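Long-range contacts in ATP-dependent protease (PDB 7CAY), which probably binds protein substrates, as the N-terminal domain of Lon peptidase is thought to do: residues A[46-51]-A[68-73]; A[62-67]-A[171-176]; A[130-135]-A[159-164]; A[153-158]-A[182-187]. All coordinates share one frame; numbering follows the deposited sequence.

The four contacts run from a beta sheet into a bundle of C-terminal helices. Contact 1 pairs two strands near the middle of the chain. Contact 2 lays helix 169-177 against residues 64-67, where strand 66-74 begins; its centre is about 12 Å from that of contact 1, and Leu50 O and Ala64 N lie 2.9 Å apart, a probable hydrogen bond. Contacts 3 and 4 both use helix 154-164 and have centres about 11 Å apart. Leu175 of contact 2 touches Ala162 of contact 3 and Gln187 of contact 4. Contacts 1 and 3 do not touch; their nearest atoms are about 7 Å apart. The centres of contacts 1 and 4 are about 21 Å apart.

Contact 1. Residues A[46-51]-A[68-73]; sequences FGVCLI and TEVRIE
Thr68 pairs with Val48 through two backbone bonds. Thr68 N gives a hydrogen bond to Val48 O at 3.0 Å. Val48 N returns one to Thr68 O at 2.9 Å. This is an antiparallel hydrogen-bonded pair. The hydroxyl of Thr68 turns elsewhere and bonds to the carbonyl of Leu17. Glu69 comes next, facing Gly47 as a non-hydrogen-bonded pair. Their CA atoms are 4.2 Å apart, and Gly47 CA also makes a CA-H...O contact with Thr68 O at 3.5 Å. Glu69 CG rests near Phe46 O, while its carboxylate is held by Ser45, Thr90 and Arg91. Val70 makes the third backbone bond, from Val70 N to Phe46 O at 3.2 Å, nearly straight at 168°. Its two methyls meet different partners. Val70 CG1 meets Val48 CG2 at 3.7 Å. Val70 CG2 sits over one face of the Phe46 ring, offset toward the rim, 3.7 Å from the ring centroid, a CH-pi contact. The Phe46 CB points away from the second strand, and CG lies between the backbone N and the carbonyl carbon (chi1 62°). The ring beyond it packs against Val70 CG2. Beyond Arg71, the CD1 methyl of Ile72 makes an apolar contact with Phe46 CE1, the two side chains crossing at about a right angle. Phe46 also stacks with Phe11 of strand 6-13. The directions of the two short strands make an angle of 138°, well short of a flat antiparallel pair. This is antiparallel pairing within the mixed, curled sheet of the Lon substrate-binding domain, a member of the PUA clan.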
loop_
_atom_site.group_PDB
_atom_site.type_symbol
_atom_site.label_atom_id
_atom_site.label_comp_id
_atom_site.label_asym_id
_atom_site.label_seq_id
_atom_site.Cartn_x
_atom_site.Cartn_y
_atom_site.Cartn_z
ATOM N N PHE A 46 -0.201 1.434 11.408
ATOM C CA PHE A 46 -0.917 0.245 10.978
ATOM C C PHE A 46 -0.704 0.071 9.478
ATOM O O PHE A 46 -0.027 0.875 8.828
ATOM C CB PHE A 46 -2.408 0.320 11.341
ATOM C CG PHE A 46 -3.149 1.447 10.677
ATOM C CD1 PHE A 46 -3.237 2.688 11.284
ATOM C CD2 PHE A 46 -3.782 1.257 9.458
ATOM C CE1 PHE A 46 -3.930 3.723 10.680
ATOM C CE2 PHE A 46 -4.473 2.287 8.849
ATOM C CZ PHE A 46 -4.545 3.523 9.461
ATOM N N GLY A 47 -1.282 -0.996 8.925
ATOM C CA GLY A 47 -1.086 -1.324 7.533
ATOM C C GLY A 47 -2.404 -1.548 6.818
ATOM O O GLY A 47 -3.449 -1.755 7.432
ATOM N N VAL A 48 -2.329 -1.504 5.492
ATOM C CA VAL A 48 -3.478 -1.715 4.616
ATOM C C VAL A 48 -3.220 -2.970 3.796
ATOM O O VAL A 48 -2.201 -3.064 3.098
ATOM C CB VAL A 48 -3.730 -0.505 3.705
ATOM C CG1 VAL A 48 -4.495 -0.929 2.466
ATOM C CG2 VAL A 48 -4.485 0.574 4.462
ATOM N N CYS A 49 -4.135 -3.931 3.885
ATOM C CA CYS A 49 -4.060 -5.166 3.119
ATOM C C CYS A 49 -5.319 -5.330 2.281
ATOM O O CYS A 49 -6.430 -5.093 2.761
ATOM C CB CYS A 49 -3.895 -6.382 4.033
ATOM S SG CYS A 49 -2.206 -6.682 4.585
ATOM N N LEU A 50 -5.136 -5.730 1.028
ATOM C CA LEU A 50 -6.266 -6.139 0.207
ATOM C C LEU A 50 -6.852 -7.440 0.748
ATOM O O LEU A 50 -6.121 -8.411 0.980
ATOM C CB LEU A 50 -5.824 -6.310 -1.243
ATOM C CG LEU A 50 -6.833 -6.976 -2.178
ATOM C CD1 LEU A 50 -7.944 -6.009 -2.553
ATOM C CD2 LEU A 50 -6.148 -7.529 -3.418
ATOM N N ILE A 51 -8.171 -7.459 0.963
ATOM C CA ILE A 51 -8.841 -8.647 1.492
ATOM C C ILE A 51 -9.300 -9.551 0.356
ATOM O O ILE A 51 -9.199 -9.197 -0.825
ATOM C CB ILE A 51 -10.035 -8.288 2.402
ATOM C CG1 ILE A 51 -10.636 -6.920 2.047
ATOM C CG2 ILE A 51 -9.629 -8.354 3.865
ATOM C CD1 ILE A 51 -11.405 -6.878 0.737
ATOM N N THR A 68 0.798 -2.811 2.846
ATOM C CA THR A 68 1.551 -1.563 2.789
ATOM C C THR A 68 1.328 -0.776 4.072
ATOM O O THR A 68 0.183 -0.486 4.433
ATOM C CB THR A 68 1.140 -0.725 1.576
ATOM O OG1 THR A 68 1.277 -1.503 0.381
ATOM C CG2 THR A 68 2.013 0.500 1.466
ATOM N N GLU A 69 2.419 -0.431 4.752
ATOM C CA GLU A 69 2.326 0.425 5.925
ATOM C C GLU A 69 1.910 1.833 5.515
ATOM O O GLU A 69 2.315 2.335 4.463
ATOM C CB GLU A 69 3.664 0.466 6.663
ATOM C CG GLU A 69 3.610 1.195 7.997
ATOM C CD GLU A 69 4.981 1.413 8.603
ATOM O OE1 GLU A 69 5.903 1.831 7.867
ATOM O OE2 GLU A 69 5.140 1.159 9.817
ATOM N N VAL A 70 1.096 2.472 6.351
ATOM C CA VAL A 70 0.570 3.799 6.054
ATOM C C VAL A 70 1.181 4.814 7.005
ATOM O O VAL A 70 1.537 4.503 8.149
ATOM C CB VAL A 70 -0.972 3.847 6.135
ATOM C CG1 VAL A 70 -1.591 2.793 5.236
ATOM C CG2 VAL A 70 -1.443 3.677 7.572
ATOM N N ARG A 71 1.316 6.040 6.510
ATOM C CA ARG A 71 1.568 7.211 7.335
ATOM C C ARG A 71 0.327 8.089 7.291
ATOM O O ARG A 71 -0.181 8.395 6.206
ATOM C CB ARG A 71 2.790 7.995 6.847
ATOM C CG ARG A 71 3.051 9.254 7.658
ATOM C CD ARG A 71 4.236 10.053 7.144
ATOM N NE ARG A 71 3.994 10.632 5.826
ATOM C CZ ARG A 71 4.728 10.376 4.747
ATOM N NH1 ARG A 71 5.766 9.552 4.829
ATOM N NH2 ARG A 71 4.432 10.952 3.588
ATOM N N ILE A 72 -0.169 8.478 8.464
ATOM C CA ILE A 72 -1.382 9.288 8.546
ATOM C C ILE A 72 -0.979 10.726 8.232
ATOM O O ILE A 72 -0.387 11.414 9.067
ATOM C CB ILE A 72 -2.063 9.175 9.912
ATOM C CG1 ILE A 72 -1.798 7.806 10.543
ATOM C CG2 ILE A 72 -3.560 9.394 9.775
ATOM C CD1 ILE A 72 -2.420 6.648 9.796
ATOM N N GLU A 73 -1.303 11.189 7.023
ATOM C CA GLU A 73 -0.874 12.518 6.602
ATOM C C GLU A 73 -1.740 13.614 7.212
ATOM O O GLU A 73 -1.217 14.591 7.760
ATOM C CB GLU A 73 -0.879 12.620 5.075
ATOM C CG GLU A 73 0.369 12.051 4.415
ATOM C CD GLU A 73 0.775 12.827 3.176
ATOM O OE1 GLU A 73 -0.055 13.608 2.664
ATOM O OE2 GLU A 73 1.928 12.664 2.719
#

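Contact 2. Residues A[62-67]-A[171-176]; sequences VPAAYG and QRLSLL
Leu176 and Tyr66 meet in the close part of this contact. Leu176 CD2 reaches the strand at the junction of Tyr66 and Gly67. It lies 3.7 Å from Tyr66 O and 3.8 Å from Tyr66 CB. Gly67 N is also near, at 3.9 Å from Leu176 CD2. One methyl therefore packs against both backbone and side chain. One turn earlier, Leu173 CD1 meets Ala64 CB at 3.7 Å. Leu173 CG, which carries that methyl, is anti to the backbone N (chi1 175°). Leu173 also touches Leu50 of the neighbouring strand. No hydrogen bond joins the two segments.

The Tyr66 ring forms the looser, partly exposed side. Tyr66 CD2 lies 3.8 Å from Leu176 O, which is oblique to the ring. That carbonyl accepts a hydrogen bond from Arg92, and the Tyr66 hydroxyl has a weak one with Arg94. Ala65, at the corner of the chain, is exposed and does not touch the helix. Leu175, which does not touch residues 62-67, packs on helix 181-190. The contact is a helix-on-sheet interface, in which two leucines one turn apart join the C-terminal helices to the beta part of this Lon-type domain.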
loop_
_atom_site.group_PDB
_atom_site.type_symbol
_atom_site.label_atom_id
_atom_site.label_comp_id
_atom_site.label_asym_id
_atom_site.label_seq_id
_atom_site.Cartn_x
_atom_site.Cartn_y
_atom_site.Cartn_z
ATOM N N VAL A 62 -9.623 -12.762 5.925
ATOM C CA VAL A 62 -8.214 -13.056 5.697
ATOM C C VAL A 62 -7.612 -12.055 4.715
ATOM O O VAL A 62 -8.164 -11.822 3.640
ATOM C CB VAL A 62 -8.020 -14.498 5.190
ATOM C CG1 VAL A 62 -6.545 -14.778 4.930
ATOM C CG2 VAL A 62 -8.587 -15.495 6.189
ATOM N N PRO A 63 -6.485 -11.459 5.086
ATOM C CA PRO A 63 -5.818 -10.508 4.197
ATOM C C PRO A 63 -4.927 -11.226 3.191
ATOM O O PRO A 63 -4.680 -12.429 3.278
ATOM C CB PRO A 63 -4.985 -9.666 5.164
ATOM C CG PRO A 63 -4.603 -10.643 6.224
ATOM C CD PRO A 63 -5.785 -11.579 6.378
ATOM N N ALA A 64 -4.448 -10.454 2.220
ATOM C CA ALA A 64 -3.461 -10.971 1.289
ATOM C C ALA A 64 -2.109 -11.111 1.989
ATOM O O ALA A 64 -1.889 -10.596 3.088
ATOM C CB ALA A 64 -3.350 -10.061 0.067
ATOM N N ALA A 65 -1.193 -11.825 1.333
ATOM C CA ALA A 65 0.109 -12.090 1.934
ATOM C C ALA A 65 0.976 -10.841 2.034
ATOM O O ALA A 65 1.935 -10.828 2.814
ATOM C CB ALA A 65 0.847 -13.169 1.142
ATOM N N TYR A 66 0.666 -9.795 1.270
ATOM C CA TYR A 66 1.454 -8.570 1.266
ATOM C C TYR A 66 0.562 -7.371 1.553
ATOM O O TYR A 66 -0.597 -7.332 1.132
ATOM C CB TYR A 66 2.175 -8.375 -0.075
ATOM C CG TYR A 66 3.409 -9.231 -0.237
ATOM C CD1 TYR A 66 3.310 -10.579 -0.550
ATOM C CD2 TYR A 66 4.678 -8.685 -0.084
ATOM C CE1 TYR A 66 4.439 -11.364 -0.700
ATOM C CE2 TYR A 66 5.813 -9.462 -0.235
ATOM C CZ TYR A 66 5.687 -10.801 -0.541
ATOM O OH TYR A 66 6.815 -11.579 -0.689
ATOM N N GLY A 67 1.114 -6.397 2.277
ATOM C CA GLY A 67 0.410 -5.173 2.596
ATOM C C GLY A 67 1.359 -3.992 2.587
ATOM O O GLY A 67 2.561 -4.140 2.361
ATOM N N GLN A 171 -3.479 -7.667 -10.426
ATOM C CA GLN A 171 -2.207 -7.257 -11.014
ATOM C C GLN A 171 -1.450 -6.312 -10.091
ATOM O O GLN A 171 -0.223 -6.400 -9.968
ATOM C CB GLN A 171 -2.449 -6.603 -12.375
ATOM C CG GLN A 171 -3.017 -7.550 -13.421
ATOM C CD GLN A 171 -3.426 -6.837 -14.691
ATOM O OE1 GLN A 171 -3.421 -5.608 -14.756
ATOM N NE2 GLN A 171 -3.786 -7.606 -15.713
ATOM N N ARG A 172 -2.162 -5.402 -9.426
ATOM C CA ARG A 172 -1.500 -4.507 -8.486
ATOM C C ARG A 172 -1.005 -5.259 -7.257
ATOM O O ARG A 172 0.008 -4.876 -6.663
ATOM C CB ARG A 172 -2.449 -3.375 -8.089
ATOM C CG ARG A 172 -3.105 -2.709 -9.283
ATOM C CD ARG A 172 -3.585 -1.304 -8.972
ATOM N NE ARG A 172 -4.133 -0.669 -10.167
ATOM C CZ ARG A 172 -4.194 0.646 -10.358
ATOM N NH1 ARG A 172 -3.728 1.476 -9.435
ATOM N NH2 ARG A 172 -4.710 1.130 -11.480
ATOM N N LEU A 173 -1.699 -6.332 -6.872
ATOM C CA LEU A 173 -1.238 -7.157 -5.760
ATOM C C LEU A 173 0.024 -7.925 -6.131
ATOM O O LEU A 173 0.923 -8.096 -5.299
ATOM C CB LEU A 173 -2.347 -8.121 -5.333
ATOM C CG LEU A 173 -2.013 -9.147 -4.248
ATOM C CD1 LEU A 173 -1.736 -8.467 -2.916
ATOM C CD2 LEU A 173 -3.136 -10.156 -4.116
ATOM N N SER A 174 0.107 -8.399 -7.376
ATOM C CA SER A 174 1.297 -9.116 -7.819
ATOM C C SER A 174 2.514 -8.201 -7.846
ATOM O O SER A 174 3.623 -8.624 -7.500
ATOM C CB SER A 174 1.052 -9.733 -9.195
ATOM O OG SER A 174 2.205 -10.413 -9.663
ATOM N N LEU A 175 2.328 -6.943 -8.255
ATOM C CA LEU A 175 3.420 -5.977 -8.197
ATOM C C LEU A 175 3.863 -5.736 -6.760
ATOM O O LEU A 175 5.063 -5.638 -6.480
ATOM C CB LEU A 175 2.995 -4.664 -8.857
ATOM C CG LEU A 175 2.749 -4.725 -10.366
ATOM C CD1 LEU A 175 1.999 -3.498 -10.855
ATOM C CD2 LEU A 175 4.059 -4.882 -11.116
ATOM N N LEU A 176 2.904 -5.639 -5.836
ATOM C CA LEU A 176 3.241 -5.465 -4.427
ATOM C C LEU A 176 4.066 -6.640 -3.908
ATOM O O LEU A 176 5.019 -6.449 -3.144
ATOM C CB LEU A 176 1.962 -5.294 -3.602
ATOM C CG LEU A 176 2.095 -4.767 -2.170
ATOM C CD1 LEU A 176 2.449 -3.284 -2.174
ATOM C CD2 LEU A 176 0.820 -5.022 -1.377
#

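Contact 3. Residues A[130-135]-A[159-164]; sequences TVLERM and WRLAEL
Leu132 and Leu161 cross obliquely at the middle of this helix pair. Leu161 CD2 touches Leu132 twice, at CB and at CD1, both 3.7 Å away. Leu161 CB does not point directly at the other helix. Its CG is anti to the carbonyl carbon (chi1 -83°); beyond it CD2 meets Leu132. Leu132 CB does point at its partner, and both its methyls touch Arg160 CB. The closer of these, Leu132 CD2, is 3.7 Å from Arg160 CB. Arg160 thus offers its aliphatic base to the contact. The rest of its chain bends away, and its guanidinium forms a salt bridge from Arg160 NH2 to Glu163 OE1 at 2.9 Å. NH1 bonds to the carbonyl of Pro19, and the group makes a cation-pi contact with Trp156.

Met135 follows the end of its helix and lies across Leu161 at about a right angle. Met135 SD is 4.1 Å from Leu161 CD2. Against Leu164 it runs differently: the two side chains slide past each other in opposite directions, with Met135 CB 3.7 Å from Leu164 CD2. Leu164 is exposed, whereas Leu132 and Leu161 are buried. Leu161 also packs on Leu188 of helix 181-190. The segment axes approach to 10.2 Å at 54°. This is an apolar helix-helix crossing, joining helix 126-134 to helix 154-164 in the C-terminal helical part of the domain.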
loop_
_atom_site.group_PDB
_atom_site.type_symbol
_atom_site.label_atom_id
_atom_site.label_comp_id
_atom_site.label_asym_id
_atom_site.label_seq_id
_atom_site.Cartn_x
_atom_site.Cartn_y
_atom_site.Cartn_z
ATOM N N THR A 130 9.456 7.425 -19.989
ATOM C CA THR A 130 8.945 8.472 -20.868
ATOM C C THR A 130 7.425 8.417 -20.965
ATOM O O THR A 130 6.764 9.460 -21.052
ATOM C CB THR A 130 9.576 8.347 -22.255
ATOM O OG1 THR A 130 10.995 8.206 -22.123
ATOM C CG2 THR A 130 9.272 9.581 -23.090
ATOM N N VAL A 131 6.850 7.212 -20.950
ATOM C CA VAL A 131 5.396 7.089 -20.997
ATOM C C VAL A 131 4.775 7.536 -19.678
ATOM O O VAL A 131 3.629 8.004 -19.648
ATOM C CB VAL A 131 4.997 5.645 -21.367
ATOM C CG1 VAL A 131 5.589 4.653 -20.378
ATOM C CG2 VAL A 131 3.481 5.496 -21.440
ATOM N N LEU A 132 5.515 7.421 -18.571
ATOM C CA LEU A 132 5.004 7.903 -17.291
ATOM C C LEU A 132 4.986 9.426 -17.246
ATOM O O LEU A 132 3.989 10.031 -16.832
ATOM C CB LEU A 132 5.844 7.347 -16.142
ATOM C CG LEU A 132 5.521 7.945 -14.770
ATOM C CD1 LEU A 132 4.102 7.597 -14.332
ATOM C CD2 LEU A 132 6.530 7.502 -13.725
ATOM N N GLU A 133 6.085 10.063 -17.665
ATOM C CA GLU A 133 6.157 11.521 -17.634
ATOM C C GLU A 133 5.062 12.160 -18.480
ATOM O O GLU A 133 4.547 13.226 -18.123
ATOM C CB GLU A 133 7.537 11.994 -18.097
ATOM C CG GLU A 133 7.637 13.501 -18.291
ATOM C CD GLU A 133 9.067 14.000 -18.399
ATOM O OE1 GLU A 133 9.947 13.223 -18.827
ATOM O OE2 GLU A 133 9.307 15.174 -18.046
ATOM N N ARG A 134 4.681 11.522 -19.590
ATOM C CA ARG A 134 3.598 12.051 -20.412
ATOM C C ARG A 134 2.288 12.102 -19.636
ATOM O O ARG A 134 1.539 13.082 -19.730
ATOM C CB ARG A 134 3.440 11.208 -21.675
ATOM N N MET A 135 2.000 11.062 -18.857
ATOM C CA MET A 135 0.757 11.009 -18.101
ATOM C C MET A 135 0.735 12.096 -17.033
ATOM O O MET A 135 1.709 12.280 -16.294
ATOM C CB MET A 135 0.585 9.630 -17.464
ATOM C CG MET A 135 0.574 8.478 -18.462
ATOM S SD MET A 135 0.318 6.861 -17.698
ATOM C CE MET A 135 0.280 5.808 -19.149
ATOM N N TRP A 159 6.126 2.093 -9.155
ATOM C CA TRP A 159 4.968 2.354 -8.309
ATOM C C TRP A 159 4.027 3.392 -8.907
ATOM O O TRP A 159 2.840 3.397 -8.571
ATOM C CB TRP A 159 5.415 2.813 -6.916
ATOM C CG TRP A 159 6.144 1.770 -6.100
ATOM C CD1 TRP A 159 7.301 1.947 -5.395
ATOM C CD2 TRP A 159 5.759 0.401 -5.896
ATOM N NE1 TRP A 159 7.662 0.777 -4.773
ATOM C CE2 TRP A 159 6.734 -0.187 -5.063
ATOM C CE3 TRP A 159 4.688 -0.385 -6.340
ATOM C CZ2 TRP A 159 6.667 -1.520 -4.663
ATOM C CZ3 TRP A 159 4.630 -1.706 -5.948
ATOM C CH2 TRP A 159 5.612 -2.262 -5.117
ATOM N N ARG A 160 4.521 4.268 -9.783
ATOM C CA ARG A 160 3.679 5.331 -10.322
ATOM C C ARG A 160 2.859 4.848 -11.512
ATOM O O ARG A 160 1.656 5.121 -11.598
ATOM C CB ARG A 160 4.535 6.538 -10.710
ATOM C CG ARG A 160 5.161 7.249 -9.523
ATOM C CD ARG A 160 4.105 7.791 -8.572
ATOM N NE ARG A 160 4.419 7.466 -7.185
ATOM C CZ ARG A 160 3.853 6.471 -6.508
ATOM N NH1 ARG A 160 4.200 6.242 -5.250
ATOM N NH2 ARG A 160 2.934 5.709 -7.085
ATOM N N LEU A 161 3.500 4.143 -12.451
ATOM C CA LEU A 161 2.762 3.576 -13.577
ATOM C C LEU A 161 1.699 2.598 -13.100
ATOM O O LEU A 161 0.577 2.580 -13.624
ATOM C CB LEU A 161 3.723 2.890 -14.547
ATOM C CG LEU A 161 4.434 3.776 -15.568
ATOM C CD1 LEU A 161 5.250 2.917 -16.516
ATOM C CD2 LEU A 161 3.420 4.608 -16.330
ATOM N N ALA A 162 2.036 1.777 -12.101
ATOM C CA ALA A 162 1.067 0.847 -11.532
ATOM C C ALA A 162 -0.165 1.568 -11.005
ATOM O O ALA A 162 -1.279 1.041 -11.095
ATOM C CB ALA A 162 1.726 0.035 -10.417
ATOM N N GLU A 163 0.012 2.773 -10.465
ATOM C CA GLU A 163 -1.114 3.532 -9.936
ATOM C C GLU A 163 -1.961 4.136 -11.051
ATOM O O GLU A 163 -3.195 4.082 -10.994
ATOM C CB GLU A 163 -0.600 4.624 -8.998
ATOM C CG GLU A 163 -1.681 5.380 -8.251
ATOM C CD GLU A 163 -1.116 6.468 -7.359
ATOM O OE1 GLU A 163 0.121 6.514 -7.187
ATOM O OE2 GLU A 163 -1.910 7.279 -6.835
ATOM N N LEU A 164 -1.322 4.697 -12.080
ATOM C CA LEU A 164 -2.059 5.416 -13.116
ATOM C C LEU A 164 -2.692 4.472 -14.132
ATOM O O LEU A 164 -3.819 4.709 -14.578
ATOM C CB LEU A 164 -1.135 6.408 -13.821
ATOM C CG LEU A 164 -1.205 7.874 -13.386
ATOM C CD1 LEU A 164 -1.193 8.003 -11.872
ATOM C CD2 LEU A 164 -0.051 8.657 -13.997
#

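Contact 4. Residues A[153-158]-A[182-187]; sequences QAAWVG and HRRLEQ
Leu185 of helix 181-190 packs on the first turns of helix 154-164. Its CB starts toward that helix. Leu185 CG is anti to the carbonyl carbon (chi1 -72°) and comes to 4.0 Å from Ala154 O. There the side chain forks. Leu185 CD1 lies 3.5 Å from Ala154 O and also meets the methyl of Ala154. The same CD1 touches Val157 CG1 at 4.0 Å, with the two side chains crossing at about a right angle. Leu185 CD2 goes to Gly158, whose CA is 3.6 Å away. Gly158 has no side chain, so this methyl packs directly on the helix backbone.

The segment axes approach to 9.1 Å at 34°, with Ala154 and Gly158 facing Leu185. The pair belongs to the C-terminal helical bundle of this Lon-like substrate-binding domain. His182 and Arg184 add contacts to Ala154 and Ala155. His182 brings CD2 to Ala154 CB at 3.9 Å. Its ND1 has a weak hydrogen bond with Asp180. Arg184 presents the edge of its guanidinium to Ala155, whose CB lies near the plane of the group, with Arg184 NH1 4.0 Å from Ala155 CB. Its NE bonds to the carbonyl of Glu178, and NH1 makes a long, weak ion pair with Asp116. Val157 and Trp156 both touch Leu132 of helix 126-134.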
loop_
_atom_site.group_PDB
_atom_site.type_symbol
_atom_site.label_atom_id
_atom_site.label_comp_id
_atom_site.label_asym_id
_atom_site.label_seq_id
_atom_site.Cartn_x
_atom_site.Cartn_y
_atom_site.Cartn_z
ATOM N N GLN A 153 14.485 6.564 -11.200
ATOM C CA GLN A 153 14.493 5.525 -10.177
ATOM C C GLN A 153 13.493 4.442 -10.569
ATOM O O GLN A 153 12.308 4.730 -10.768
ATOM C CB GLN A 153 14.155 6.110 -8.807
ATOM N N ALA A 154 13.974 3.200 -10.676
ATOM C CA ALA A 154 13.145 2.121 -11.206
ATOM C C ALA A 154 11.963 1.819 -10.292
ATOM O O ALA A 154 10.850 1.567 -10.767
ATOM C CB ALA A 154 13.988 0.864 -11.420
ATOM N N ALA A 155 12.186 1.830 -8.978
ATOM C CA ALA A 155 11.090 1.574 -8.053
ATOM C C ALA A 155 10.058 2.693 -8.085
ATOM O O ALA A 155 8.864 2.438 -7.896
ATOM C CB ALA A 155 11.626 1.385 -6.635
ATOM N N TRP A 156 10.490 3.930 -8.332
ATOM C CA TRP A 156 9.550 5.047 -8.331
ATOM C C TRP A 156 8.665 5.023 -9.571
ATOM O O TRP A 156 7.437 5.129 -9.469
ATOM C CB TRP A 156 10.303 6.374 -8.228
ATOM C CG TRP A 156 9.403 7.507 -7.847
ATOM C CD1 TRP A 156 9.072 7.900 -6.584
ATOM C CD2 TRP A 156 8.699 8.379 -8.738
ATOM N NE1 TRP A 156 8.212 8.970 -6.631
ATOM C CE2 TRP A 156 7.968 9.283 -7.943
ATOM C CE3 TRP A 156 8.620 8.487 -10.129
ATOM C CZ2 TRP A 156 7.167 10.280 -8.493
ATOM C CZ3 TRP A 156 7.826 9.479 -10.674
ATOM C CH2 TRP A 156 7.110 10.362 -9.858
ATOM N N VAL A 157 9.269 4.886 -10.755
ATOM C CA VAL A 157 8.483 4.803 -11.983
ATOM C C VAL A 157 7.602 3.561 -11.967
ATOM O O VAL A 157 6.517 3.550 -12.562
ATOM C CB VAL A 157 9.412 4.837 -13.219
ATOM C CG1 VAL A 157 10.454 3.735 -13.148
ATOM C CG2 VAL A 157 8.612 4.725 -14.510
ATOM N N GLY A 158 8.034 2.511 -11.268
ATOM C CA GLY A 158 7.222 1.308 -11.181
ATOM C C GLY A 158 5.972 1.508 -10.346
ATOM O O GLY A 158 4.868 1.143 -10.762
ATOM N N HIS A 182 13.115 -3.958 -10.841
ATOM C CA HIS A 182 13.253 -4.204 -12.273
ATOM C C HIS A 182 12.340 -5.331 -12.741
ATOM O O HIS A 182 11.699 -5.213 -13.792
ATOM C CB HIS A 182 14.711 -4.508 -12.611
ATOM C CG HIS A 182 15.676 -3.506 -12.057
ATOM N ND1 HIS A 182 16.377 -3.716 -10.889
ATOM C CD2 HIS A 182 16.044 -2.282 -12.502
ATOM C CE1 HIS A 182 17.143 -2.667 -10.644
ATOM N NE2 HIS A 182 16.960 -1.783 -11.607
ATOM N N ARG A 183 12.263 -6.427 -11.981
ATOM C CA ARG A 183 11.301 -7.472 -12.317
ATOM C C ARG A 183 9.873 -6.972 -12.163
ATOM O O ARG A 183 8.960 -7.484 -12.822
ATOM C CB ARG A 183 11.534 -8.713 -11.455
ATOM C CG ARG A 183 12.190 -9.860 -12.214
ATOM C CD ARG A 183 12.350 -11.109 -11.357
ATOM N NE ARG A 183 13.422 -10.976 -10.373
ATOM C CZ ARG A 183 13.233 -10.959 -9.057
ATOM N NH1 ARG A 183 12.009 -11.077 -8.559
ATOM N NH2 ARG A 183 14.270 -10.833 -8.240
ATOM N N ARG A 184 9.662 -5.974 -11.301
ATOM C CA ARG A 184 8.360 -5.323 -11.215
ATOM C C ARG A 184 8.016 -4.631 -12.528
ATOM O O ARG A 184 6.909 -4.782 -13.055
ATOM C CB ARG A 184 8.356 -4.325 -10.058
ATOM C CG ARG A 184 7.250 -4.537 -9.041
ATOM C CD ARG A 184 7.316 -3.478 -7.954
ATOM N NE ARG A 184 8.309 -3.794 -6.931
ATOM C CZ ARG A 184 9.101 -2.895 -6.355
ATOM N NH1 ARG A 184 9.028 -1.619 -6.717
ATOM N NH2 ARG A 184 9.970 -3.270 -5.426
ATOM N N LEU A 185 8.968 -3.873 -13.077
ATOM C CA LEU A 185 8.753 -3.203 -14.355
ATOM C C LEU A 185 8.681 -4.182 -15.519
ATOM O O LEU A 185 8.082 -3.855 -16.549
ATOM C CB LEU A 185 9.861 -2.177 -14.599
ATOM C CG LEU A 185 9.799 -0.912 -13.739
ATOM C CD1 LEU A 185 11.139 -0.195 -13.733
ATOM C CD2 LEU A 185 8.701 0.016 -14.241
ATOM N N GLU A 186 9.272 -5.371 -15.381
ATOM C CA GLU A 186 9.227 -6.342 -16.470
ATOM C C GLU A 186 7.832 -6.939 -16.619
ATOM O O GLU A 186 7.365 -7.163 -17.742
ATOM C CB GLU A 186 10.270 -7.437 -16.242
ATOM C CG GLU A 186 10.549 -8.301 -17.466
ATOM C CD GLU A 186 11.242 -7.535 -18.581
ATOM O OE1 GLU A 186 12.423 -7.160 -18.410
ATOM O OE2 GLU A 186 10.600 -7.305 -19.628
ATOM N N GLN A 187 7.148 -7.202 -15.505
ATOM C CA GLN A 187 5.772 -7.680 -15.580
ATOM C C GLN A 187 4.770 -6.540 -15.683
ATOM O O GLN A 187 3.681 -6.733 -16.234
ATOM C CB GLN A 187 5.436 -8.565 -14.373
ATOM C CG GLN A 187 5.192 -7.823 -13.073
ATOM C CD GLN A 187 4.592 -8.722 -12.003
ATOM O OE1 GLN A 187 4.135 -9.831 -12.289
ATOM N NE2 GLN A 187 4.588 -8.245 -10.760
#